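Local structure of 3-methylornithine synthase (Methanosarcina barkeri, 3T7V) at residues L23-L34 with K260-M268; Q170-Y178 with S218-N229. The protein catalyses the radical-based isomerisation of L-lysine to (3R)-3-methyl-D-ornithine, a step in pyrrolysine biosynthesis, using a [4Fe-4S] cluster and S-adenosylmethionine. All coordinates share one frame; numbering follows the deposited sequence.

Contact 1: L23-L34 with K260-M268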
loop_
_atom_site.group_PDB
_atom_site.type_symbol
_atom_site.label_atom_id
_atom_site.label_comp_id
_atom_site.label_asym_id
_atom_site.label_seq_id
_atom_site.Cartn_x
_atom_site.Cartn_y
_atom_site.Cartn_z
ATOM N N LEU A 23 -11.912 -9.827 -16.962
ATOM C CA LEU A 23 -12.829 -8.735 -17.082
ATOM C C LEU A 23 -12.475 -7.880 -18.318
ATOM O O LEU A 23 -11.285 -7.569 -18.569
ATOM C CB LEU A 23 -12.746 -7.908 -15.797
ATOM C CG LEU A 23 -13.629 -8.421 -14.656
ATOM C CD1 LEU A 23 -13.671 -9.869 -14.218
ATOM C CD2 LEU A 23 -13.275 -7.472 -13.511
ATOM N N THR A 24 -13.488 -7.575 -19.131
ATOM C CA THR A 24 -13.310 -6.668 -20.254
ATOM C C THR A 24 -13.413 -5.212 -19.850
ATOM O O THR A 24 -13.803 -4.915 -18.732
ATOM C CB THR A 24 -14.413 -6.941 -21.298
ATOM O OG1 THR A 24 -15.707 -6.602 -20.731
ATOM C CG2 THR A 24 -14.417 -8.414 -21.712
ATOM N N ASP A 25 -13.138 -4.289 -20.784
ATOM C CA ASP A 25 -13.334 -2.888 -20.426
ATOM C C ASP A 25 -14.800 -2.574 -20.174
ATOM O O ASP A 25 -15.097 -1.721 -19.306
ATOM C CB ASP A 25 -12.732 -1.903 -21.463
ATOM C CG ASP A 25 -11.180 -2.012 -21.587
ATOM O OD1 ASP A 25 -10.474 -2.354 -20.590
ATOM O OD2 ASP A 25 -10.685 -1.767 -22.703
ATOM N N ASN A 26 -15.714 -3.183 -20.936
ATOM C CA ASN A 26 -17.172 -3.028 -20.605
ATOM C C ASN A 26 -17.483 -3.488 -19.192
ATOM O O ASN A 26 -18.305 -2.809 -18.504
ATOM C CB ASN A 26 -18.063 -3.663 -21.649
ATOM C CG ASN A 26 -18.199 -2.763 -22.895
ATOM O OD1 ASN A 26 -18.652 -3.216 -23.864
ATOM N ND2 ASN A 26 -17.755 -1.523 -22.833
ATOM N N ASP A 27 -16.913 -4.625 -18.753
ATOM C CA ASP A 27 -17.149 -5.121 -17.387
ATOM C C ASP A 27 -16.611 -4.066 -16.400
ATOM O O ASP A 27 -17.302 -3.766 -15.421
ATOM C CB ASP A 27 -16.431 -6.466 -17.108
ATOM C CG ASP A 27 -16.916 -7.576 -17.988
ATOM O OD1 ASP A 27 -18.078 -7.504 -18.463
ATOM O OD2 ASP A 27 -16.170 -8.561 -18.185
ATOM N N LEU A 28 -15.411 -3.515 -16.627
ATOM C CA LEU A 28 -14.840 -2.450 -15.707
ATOM C C LEU A 28 -15.750 -1.266 -15.695
ATOM O O LEU A 28 -15.980 -0.714 -14.630
ATOM C CB LEU A 28 -13.407 -2.071 -16.117
ATOM C CG LEU A 28 -12.405 -3.200 -16.035
ATOM C CD1 LEU A 28 -11.014 -2.691 -16.472
ATOM C CD2 LEU A 28 -12.300 -3.767 -14.625
ATOM N N ARG A 29 -16.230 -0.774 -16.863
ATOM C CA ARG A 29 -17.129 0.357 -16.836
ATOM C C ARG A 29 -18.357 0.102 -16.017
ATOM O O ARG A 29 -18.892 1.041 -15.420
ATOM C CB ARG A 29 -17.546 0.817 -18.257
ATOM C CG ARG A 29 -16.415 1.470 -19.004
ATOM C CD ARG A 29 -16.875 1.770 -20.442
ATOM N NE ARG A 29 -15.779 2.420 -21.184
ATOM C CZ ARG A 29 -15.569 3.724 -21.184
ATOM N NH1 ARG A 29 -16.334 4.558 -20.451
ATOM N NH2 ARG A 29 -14.623 4.247 -21.958
ATOM N N THR A 30 -18.942 -1.105 -16.171
ATOM C CA THR A 30 -20.158 -1.455 -15.477
ATOM C C THR A 30 -19.909 -1.506 -13.971
ATOM O O THR A 30 -20.643 -0.871 -13.190
ATOM C CB THR A 30 -20.638 -2.759 -15.992
ATOM O OG1 THR A 30 -20.856 -2.668 -17.393
ATOM C CG2 THR A 30 -21.956 -3.218 -15.228
ATOM N N LEU A 31 -18.855 -2.231 -13.576
ATOM C CA LEU A 31 -18.549 -2.389 -12.131
ATOM C C LEU A 31 -18.204 -1.062 -11.475
ATOM O O LEU A 31 -18.681 -0.733 -10.342
ATOM C CB LEU A 31 -17.436 -3.447 -11.926
ATOM C CG LEU A 31 -17.865 -4.863 -12.377
ATOM C CD1 LEU A 31 -16.696 -5.805 -12.136
ATOM C CD2 LEU A 31 -19.075 -5.420 -11.645
ATOM N N LEU A 32 -17.436 -0.255 -12.209
ATOM C CA LEU A 32 -17.039 1.037 -11.674
ATOM C C LEU A 32 -18.173 2.047 -11.604
ATOM O O LEU A 32 -18.066 3.065 -10.933
ATOM C CB LEU A 32 -15.806 1.582 -12.406
ATOM C CG LEU A 32 -14.509 0.765 -12.173
ATOM C CD1 LEU A 32 -13.440 1.222 -13.193
ATOM C CD2 LEU A 32 -13.970 0.896 -10.705
ATOM N N SER A 33 -19.288 1.823 -12.325
ATOM C CA SER A 33 -20.367 2.820 -12.260
ATOM C C SER A 33 -21.469 2.352 -11.274
ATOM O O SER A 33 -22.497 2.993 -11.179
ATOM C CB SER A 33 -20.879 3.187 -13.650
ATOM O OG SER A 33 -21.328 2.030 -14.239
ATOM N N LEU A 34 -21.257 1.248 -10.538
ATOM C CA LEU A 34 -22.280 0.737 -9.639
ATOM C C LEU A 34 -22.512 1.753 -8.516
ATOM O O LEU A 34 -21.559 2.322 -7.982
ATOM C CB LEU A 34 -21.936 -0.651 -9.040
ATOM C CG LEU A 34 -21.828 -1.845 -9.949
ATOM C CD1 LEU A 34 -21.211 -2.990 -9.169
ATOM C CD2 LEU A 34 -23.214 -2.261 -10.373
ATOM N N LYS A 260 -15.082 -0.173 -4.010
ATOM C CA LYS A 260 -15.408 -0.666 -5.353
ATOM C C LYS A 260 -14.134 -1.074 -6.105
ATOM O O LYS A 260 -14.075 -2.088 -6.768
ATOM C CB LYS A 260 -16.159 0.474 -6.123
ATOM C CG LYS A 260 -16.786 0.102 -7.427
ATOM C CD LYS A 260 -18.088 0.977 -7.684
ATOM C CE LYS A 260 -17.770 2.413 -7.437
ATOM N NZ LYS A 260 -18.795 3.230 -8.172
ATOM N N ILE A 261 -13.092 -0.250 -5.987
ATOM C CA ILE A 261 -11.918 -0.555 -6.762
ATOM C C ILE A 261 -11.165 -1.739 -6.170
ATOM O O ILE A 261 -10.575 -2.523 -6.889
ATOM C CB ILE A 261 -10.994 0.668 -6.879
ATOM C CG1 ILE A 261 -11.738 1.755 -7.742
ATOM C CG2 ILE A 261 -9.618 0.369 -7.528
ATOM C CD1 ILE A 261 -11.066 3.076 -7.582
ATOM N N ILE A 262 -11.186 -1.890 -4.829
ATOM C CA ILE A 262 -10.609 -3.131 -4.195
ATOM C C ILE A 262 -11.264 -4.390 -4.772
ATOM O O ILE A 262 -10.591 -5.359 -5.106
ATOM C CB ILE A 262 -10.681 -3.103 -2.668
ATOM C CG1 ILE A 262 -9.688 -2.108 -2.106
ATOM C CG2 ILE A 262 -10.438 -4.499 -2.108
ATOM C CD1 ILE A 262 -9.908 -1.857 -0.628
ATOM N N SER A 263 -12.619 -4.323 -4.859
ATOM C CA SER A 263 -13.303 -5.514 -5.407
ATOM C C SER A 263 -12.929 -5.739 -6.861
ATOM O O SER A 263 -12.682 -6.866 -7.257
ATOM C CB SER A 263 -14.797 -5.356 -5.312
ATOM O OG SER A 263 -15.196 -5.219 -3.961
ATOM N N VAL A 264 -12.830 -4.668 -7.652
ATOM C CA VAL A 264 -12.437 -4.840 -9.047
ATOM C C VAL A 264 -11.001 -5.376 -9.123
ATOM O O VAL A 264 -10.689 -6.263 -9.939
ATOM C CB VAL A 264 -12.566 -3.474 -9.784
ATOM C CG1 VAL A 264 -11.924 -3.584 -11.147
ATOM C CG2 VAL A 264 -14.071 -3.165 -9.955
ATOM N N LEU A 265 -10.094 -4.887 -8.244
ATOM C CA LEU A 265 -8.716 -5.424 -8.256
ATOM C C LEU A 265 -8.716 -6.906 -7.932
ATOM O O LEU A 265 -7.885 -7.656 -8.458
ATOM C CB LEU A 265 -7.850 -4.712 -7.150
ATOM C CG LEU A 265 -7.406 -3.293 -7.612
ATOM C CD1 LEU A 265 -6.757 -2.571 -6.381
ATOM C CD2 LEU A 265 -6.427 -3.308 -8.760
ATOM N N ARG A 266 -9.565 -7.298 -6.989
ATOM C CA ARG A 266 -9.604 -8.761 -6.647
ATOM C C ARG A 266 -10.105 -9.582 -7.841
ATOM O O ARG A 266 -9.622 -10.718 -8.061
ATOM C CB ARG A 266 -10.477 -8.987 -5.435
ATOM C CG ARG A 266 -10.707 -10.452 -5.013
ATOM C CD ARG A 266 -9.392 -11.190 -4.799
ATOM N NE ARG A 266 -8.713 -10.671 -3.621
ATOM C CZ ARG A 266 -7.407 -10.842 -3.373
ATOM N NH1 ARG A 266 -6.619 -11.501 -4.187
ATOM N NH2 ARG A 266 -6.858 -10.224 -2.317
ATOM N N LEU A 267 -11.010 -8.975 -8.602
ATOM C CA LEU A 267 -11.548 -9.735 -9.716
ATOM C C LEU A 267 -10.545 -9.758 -10.879
ATOM O O LEU A 267 -10.592 -10.633 -11.709
ATOM C CB LEU A 267 -12.914 -9.142 -10.135
ATOM C CG LEU A 267 -14.033 -9.257 -9.069
ATOM C CD1 LEU A 267 -15.325 -8.545 -9.489
ATOM C CD2 LEU A 267 -14.360 -10.707 -8.799
ATOM N N MET A 268 -9.702 -8.727 -11.002
ATOM C CA MET A 268 -8.651 -8.634 -12.005
ATOM C C MET A 268 -7.354 -9.373 -11.647
ATOM O O MET A 268 -6.653 -9.821 -12.546
ATOM C CB MET A 268 -8.237 -7.168 -12.270
ATOM C CG MET A 268 -9.342 -6.396 -12.964
ATOM S SD MET A 268 -8.670 -4.711 -13.297
ATOM C CE MET A 268 -7.318 -5.050 -14.491
HETATM O O HOH W 1 -10.571 -11.015 -14.386
#
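Lys260 meets the end of helix 25-32 through a side chain that is apolar along its length and charged at its tip. Its CB is directed toward 23-34; beyond it CG passes Leu31 O, and CD lies closer, 3.2 Å from Leu31 O. CE then comes near the carbonyl oxygens of both Leu32 and Leu34. Bends at chi2 and chi3 (48° at the latter) bring the ammonium to this turn, where NZ donates to Leu32 O at 2.9 Å, from above the carbonyl plane, and to Leu34 O at 2.9 Å, in the plane of that second carbonyl. Asn255 O is a third acceptor, while Leu40 and Leu43 of helix 37-55 touch the same side chain.

The rest of the interface is an almost antiparallel pair of helices, 154° between their directions and 10.4 Å apart at closest approach, joining a helix from the N-terminal region to an outer helix of the radical SAM domain. Val264 sits in the middle and divides its branches: CG1 packs on Leu28 CD2 at 3.5 Å, and CG2 faces Leu31 CB. Leu32 CD2 comes over Ile261 CG1 at 3.8 Å, crossing obliquely. Toward the other end Leu31 CD1 meets Leu267 CD1 at about a right angle, and Met268 turns its sulfur to Leu28, SD lying 4.0 Å from CD2. Leu23 CD2 finishes the row against Leu267 CB. A water beside it accepts from Leu23 N and donates to Leu267 O at 2.7 Å.

Polar links thus mark the two ends of a leucine-rich seam. The ammonium of buried Lys260 is met by three backbone oxygens, which probably compensates its charge, and its position at the C-terminal end of helix 25-32 is probably favourable for the helix dipole as well.

Contact 2: Q170-Y178 with S218-N229. With SAM (S-adenosylmethionine), chain C.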
loop_
_atom_site.group_PDB
_atom_site.type_symbol
_atom_site.label_atom_id
_atom_site.label_comp_id
_atom_site.label_asym_id
_atom_site.label_seq_id
_atom_site.Cartn_x
_atom_site.Cartn_y
_atom_site.Cartn_z
ATOM N N GLN A 170 2.614 3.945 -8.679
ATOM C CA GLN A 170 2.538 4.890 -9.816
ATOM C C GLN A 170 1.509 6.021 -9.592
ATOM O O GLN A 170 1.619 7.089 -10.232
ATOM C CB GLN A 170 2.126 4.154 -11.075
ATOM C CG GLN A 170 2.562 4.906 -12.351
ATOM C CD GLN A 170 4.046 4.932 -12.599
ATOM O OE1 GLN A 170 4.781 4.106 -12.092
ATOM N NE2 GLN A 170 4.492 5.853 -13.464
ATOM N N GLU A 171 0.514 5.776 -8.700
ATOM C CA GLU A 171 -0.606 6.754 -8.394
ATOM C C GLU A 171 -1.666 6.779 -9.498
ATOM O O GLU A 171 -2.870 6.651 -9.245
ATOM C CB GLU A 171 -0.206 8.202 -8.126
ATOM C CG GLU A 171 0.999 8.433 -7.266
ATOM C CD GLU A 171 0.952 7.685 -5.987
ATOM O OE1 GLU A 171 -0.110 7.194 -5.460
ATOM O OE2 GLU A 171 2.044 7.516 -5.437
ATOM N N THR A 172 -1.196 6.914 -10.722
ATOM C CA THR A 172 -2.096 6.877 -11.892
ATOM C C THR A 172 -1.243 6.517 -13.108
ATOM O O THR A 172 -0.103 6.988 -13.238
ATOM C CB THR A 172 -2.774 8.249 -12.089
ATOM O OG1 THR A 172 -3.583 8.206 -13.241
ATOM C CG2 THR A 172 -1.773 9.393 -12.234
ATOM N N TYR A 173 -1.840 5.840 -14.067
ATOM C CA TYR A 173 -1.243 5.699 -15.391
ATOM C C TYR A 173 -1.814 6.653 -16.453
ATOM O O TYR A 173 -1.457 6.551 -17.647
ATOM C CB TYR A 173 -1.401 4.246 -15.922
ATOM C CG TYR A 173 -0.455 3.318 -15.201
ATOM C CD1 TYR A 173 -0.729 2.854 -13.905
ATOM C CD2 TYR A 173 0.713 2.937 -15.810
ATOM C CE1 TYR A 173 0.219 2.045 -13.201
ATOM C CE2 TYR A 173 1.642 2.106 -15.147
ATOM C CZ TYR A 173 1.377 1.680 -13.871
ATOM O OH TYR A 173 2.313 0.909 -13.225
ATOM N N ASP A 174 -2.657 7.585 -16.006
ATOM C CA ASP A 174 -3.150 8.634 -16.892
ATOM C C ASP A 174 -2.096 9.731 -16.876
ATOM O O ASP A 174 -1.855 10.367 -15.846
ATOM C CB ASP A 174 -4.465 9.120 -16.242
ATOM C CG ASP A 174 -5.077 10.292 -16.915
ATOM O OD1 ASP A 174 -4.446 10.934 -17.768
ATOM O OD2 ASP A 174 -6.318 10.520 -16.549
ATOM N N THR A 175 -1.394 9.922 -17.999
ATOM C CA THR A 175 -0.250 10.815 -18.018
ATOM C C THR A 175 -0.579 12.272 -17.704
ATOM O O THR A 175 0.213 12.950 -16.929
ATOM C CB THR A 175 0.557 10.609 -19.312
ATOM O OG1 THR A 175 -0.345 10.611 -20.423
ATOM C CG2 THR A 175 1.146 9.233 -19.230
ATOM N N GLU A 176 -1.799 12.655 -18.118
ATOM C CA GLU A 176 -2.298 14.022 -17.886
ATOM C C GLU A 176 -2.455 14.252 -16.372
ATOM O O GLU A 176 -2.221 15.338 -15.828
ATOM C CB GLU A 176 -3.677 14.215 -18.566
ATOM C CG GLU A 176 -3.822 13.719 -19.997
ATOM C CD GLU A 176 -3.206 14.670 -21.000
ATOM O OE1 GLU A 176 -3.939 15.152 -21.899
ATOM O OE2 GLU A 176 -1.987 14.928 -20.883
ATOM N N LEU A 177 -2.880 13.212 -15.647
ATOM C CA LEU A 177 -3.005 13.378 -14.221
ATOM C C LEU A 177 -1.693 13.174 -13.464
ATOM O O LEU A 177 -1.419 13.888 -12.483
ATOM C CB LEU A 177 -4.074 12.404 -13.766
ATOM C CG LEU A 177 -4.405 12.394 -12.303
ATOM C CD1 LEU A 177 -4.868 13.779 -11.730
ATOM C CD2 LEU A 177 -5.449 11.295 -11.968
ATOM N N TYR A 178 -0.898 12.205 -13.887
ATOM C CA TYR A 178 0.350 11.907 -13.158
ATOM C C TYR A 178 1.208 13.183 -13.047
ATOM O O TYR A 178 1.733 13.452 -11.933
ATOM C CB TYR A 178 1.107 10.832 -13.932
ATOM C CG TYR A 178 2.430 10.451 -13.261
ATOM C CD1 TYR A 178 3.600 11.111 -13.598
ATOM C CD2 TYR A 178 2.468 9.400 -12.349
ATOM C CE1 TYR A 178 4.846 10.740 -13.031
ATOM C CE2 TYR A 178 3.662 9.000 -11.778
ATOM C CZ TYR A 178 4.843 9.714 -12.103
ATOM O OH TYR A 178 6.070 9.206 -11.577
ATOM N N SER A 218 -10.088 7.263 -16.529
ATOM C CA SER A 218 -8.710 7.389 -15.962
ATOM C C SER A 218 -8.419 6.176 -15.093
ATOM O O SER A 218 -7.299 5.619 -15.158
ATOM C CB SER A 218 -8.740 8.649 -15.085
ATOM O OG SER A 218 -7.527 8.894 -14.464
ATOM N N THR A 219 -9.400 5.730 -14.329
ATOM C CA THR A 219 -9.240 4.575 -13.463
ATOM C C THR A 219 -9.002 3.317 -14.288
ATOM O O THR A 219 -8.166 2.480 -13.887
ATOM C CB THR A 219 -10.482 4.448 -12.574
ATOM O OG1 THR A 219 -10.615 5.676 -11.820
ATOM C CG2 THR A 219 -10.331 3.243 -11.620
ATOM N N ILE A 220 -9.758 3.123 -15.381
ATOM C CA ILE A 220 -9.481 1.950 -16.244
ATOM C C ILE A 220 -8.074 1.971 -16.799
ATOM O O ILE A 220 -7.413 0.927 -16.808
ATOM C CB ILE A 220 -10.548 1.886 -17.349
ATOM C CG1 ILE A 220 -11.870 1.644 -16.645
ATOM C CG2 ILE A 220 -10.206 0.781 -18.322
ATOM C CD1 ILE A 220 -13.025 1.629 -17.656
ATOM N N LEU A 221 -7.598 3.158 -17.256
ATOM C CA LEU A 221 -6.231 3.292 -17.780
ATOM C C LEU A 221 -5.257 2.864 -16.665
ATOM O O LEU A 221 -4.317 2.115 -16.919
ATOM C CB LEU A 221 -5.909 4.732 -18.146
ATOM C CG LEU A 221 -6.403 5.442 -19.410
ATOM C CD1 LEU A 221 -5.810 6.870 -19.479
ATOM C CD2 LEU A 221 -5.875 4.585 -20.563
ATOM N N SER A 222 -5.564 3.229 -15.435
ATOM C CA SER A 222 -4.650 2.867 -14.334
ATOM C C SER A 222 -4.713 1.414 -13.954
ATOM O O SER A 222 -3.671 0.792 -13.697
ATOM C CB SER A 222 -4.934 3.721 -13.126
ATOM O OG SER A 222 -4.579 5.054 -13.443
ATOM N N LEU A 223 -5.912 0.837 -13.971
ATOM C CA LEU A 223 -6.011 -0.616 -13.713
ATOM C C LEU A 223 -5.278 -1.449 -14.804
ATOM O O LEU A 223 -4.541 -2.409 -14.482
ATOM C CB LEU A 223 -7.492 -1.088 -13.650
ATOM C CG LEU A 223 -8.216 -0.474 -12.408
ATOM C CD1 LEU A 223 -9.744 -0.658 -12.574
ATOM C CD2 LEU A 223 -7.807 -1.185 -11.103
ATOM N N ARG A 224 -5.466 -1.079 -16.081
ATOM C CA ARG A 224 -4.817 -1.786 -17.144
ATOM C C ARG A 224 -3.296 -1.534 -17.059
ATOM O O ARG A 224 -2.499 -2.453 -17.298
ATOM C CB ARG A 224 -5.364 -1.346 -18.514
ATOM C CG ARG A 224 -6.818 -1.720 -18.739
ATOM C CD ARG A 224 -6.907 -3.218 -18.782
ATOM N NE ARG A 224 -8.284 -3.564 -19.177
ATOM C CZ ARG A 224 -8.867 -4.717 -18.842
ATOM N NH1 ARG A 224 -8.197 -5.610 -18.140
ATOM N NH2 ARG A 224 -10.134 -4.949 -19.196
ATOM N N GLY A 225 -2.863 -0.315 -16.684
ATOM C CA GLY A 225 -1.409 0.051 -16.578
ATOM C C GLY A 225 -0.770 -0.793 -15.513
ATOM O O GLY A 225 0.366 -1.311 -15.729
ATOM N N MET A 226 -1.458 -0.947 -14.401
ATOM C CA MET A 226 -0.926 -1.805 -13.272
ATOM C C MET A 226 -0.770 -3.239 -13.690
ATOM O O MET A 226 0.183 -3.863 -13.237
ATOM C CB MET A 226 -1.775 -1.770 -11.929
ATOM C CG MET A 226 -1.545 -0.513 -11.096
ATOM S SD MET A 226 -1.977 -0.695 -9.307
ATOM C CE MET A 226 -3.567 -1.111 -9.921
ATOM N N SER A 227 -1.642 -3.763 -14.518
ATOM C CA SER A 227 -1.619 -5.163 -14.866
ATOM C C SER A 227 -0.458 -5.454 -15.813
ATOM O O SER A 227 0.074 -6.555 -15.780
ATOM C CB SER A 227 -2.945 -5.590 -15.486
ATOM O OG SER A 227 -3.085 -5.008 -16.747
ATOM N N THR A 228 -0.052 -4.498 -16.658
ATOM C CA THR A 228 0.946 -4.729 -17.685
ATOM C C THR A 228 2.258 -5.255 -17.126
ATOM O O THR A 228 2.844 -6.132 -17.723
ATOM C CB THR A 228 1.244 -3.428 -18.378
ATOM O OG1 THR A 228 0.092 -3.126 -19.147
ATOM C CG2 THR A 228 2.455 -3.593 -19.298
ATOM N N ASN A 229 2.649 -4.782 -15.945
ATOM C CA ASN A 229 3.919 -5.116 -15.297
ATOM C C ASN A 229 3.908 -6.327 -14.289
ATOM O O ASN A 229 4.923 -6.647 -13.651
ATOM C CB ASN A 229 4.423 -3.830 -14.627
ATOM C CG ASN A 229 4.199 -2.581 -15.512
ATOM O OD1 ASN A 229 3.326 -1.732 -15.236
ATOM N ND2 ASN A 229 4.977 -2.489 -16.605
HETATM N N SAM C . 8.236 8.694 -0.617
HETATM C CA SAM C . 8.073 7.440 -1.185
HETATM C C SAM C . 7.175 7.399 -2.355
HETATM O O SAM C . 6.560 8.427 -2.704
HETATM O OXT SAM C . 7.164 6.317 -3.040
HETATM C CB SAM C . 7.268 6.627 -0.447
HETATM C CG SAM C . 6.045 7.115 0.218
HETATM S SD SAM C . 4.556 6.122 -0.226
HETATM C CE SAM C . 4.137 5.422 1.347
HETATM C "C5'" SAM C . 3.325 7.400 -0.367
HETATM C "C4'" SAM C . 2.306 7.045 -1.159
HETATM O "O4'" SAM C . 1.362 7.278 0.065
HETATM C "C3'" SAM C . 2.091 7.761 -2.256
HETATM O "O3'" SAM C . 2.529 6.699 -3.115
HETATM C "C2'" SAM C . 0.568 7.630 -2.118
HETATM O "O2'" SAM C . -0.001 6.513 -2.877
HETATM C "C1'" SAM C . 0.148 7.559 -0.639
HETATM N N9 SAM C . -0.262 8.930 -0.160
HETATM C C8 SAM C . 0.491 10.050 0.062
HETATM N N7 SAM C . -0.304 11.044 0.431
HETATM C C5 SAM C . -1.591 10.558 0.460
HETATM C C6 SAM C . -2.833 11.167 0.701
HETATM N N6 SAM C . -2.956 12.459 1.007
HETATM N N1 SAM C . -3.932 10.398 0.689
HETATM C C2 SAM C . -3.873 9.072 0.368
HETATM N N3 SAM C . -2.706 8.479 0.017
HETATM C C4 SAM C . -1.567 9.238 0.093
HETATM O O HOH W 2 -6.089 7.279 -12.640
#
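Tyr173 lays one face of its ring on the backbone of helix 216-228, with Gly225 CA 3.7 Å from the ring centroid and 14° off the normal, a CH-pi contact. The helix belongs to a beta-alpha-beta crossover of the TIM-barrel-like radical SAM fold, linking strands 203-210 and 233-238; segment 170-178 is part of the connection that follows strand 163-167. A CB on Gly225 would run into the ring, so the bare glycine permits this close approach. Beside it Met226 CG reaches Tyr173 CE1 at 3.8 Å, the two side chains crossing at about a right angle. Gln170 CG lies against the opposite face near its rim, and the hydroxyl is hydrogen-bonded to Asp206 OD2. Replacing Tyr173 by an alanine would probably open a gap over Gly225 and leave Asp206 without its hydroxyl partner.

The polar half of the contact lies nearer the start of the helix. Ser222 OG, beside its own backbone N (chi1 -67°), accepts from Tyr173 N at 2.9 Å in a nearly straight bond, 165° at the hydrogen. Next to it, Thr172 OG1 accepts from Asp174 N at 3.0 Å, forming an ST turn. Asp174 is the N-cap of helix 175-181: its OD1 takes weak bonds from Glu176 N and Leu177 N, while OD2 turns to the other helix. A water lies among the hydroxyls of Thr172, Ser218 and Ser222, donating to Ser218.

Just before this turn Glu171 points the other way, to S-adenosylmethionine, where its OE1 accepts from the ribose O2' at 2.7 Å and its OE2 from O3'; Arg182 pairs with OE2 too. Back at the helix, Ser218 OG donates at 2.9 Å to the anti lone pair of Asp174 OD2.

Overall arrangement
The two contacts are successive layers going outward from the cofactor. Contact 2 is partly buried and has one side close to the bound S-adenosylmethionine; its bonds run largely through hydroxyls, a carboxylate and backbone, where the turn carries Glu171, which binds the ribose. Contact 1 is a buried helix pair farther out, where leucines, Val264 and Met268 do most of the work. They share no element, yet helix 216-228 of contact 2 lies directly against both helices of contact 1: Leu223 packs on Leu265, and Arg224 forms a salt bridge with Asp25 and probably a hydrogen bond to Leu23 O. Contact 2 is nested within the chain loop that contact 1 closes.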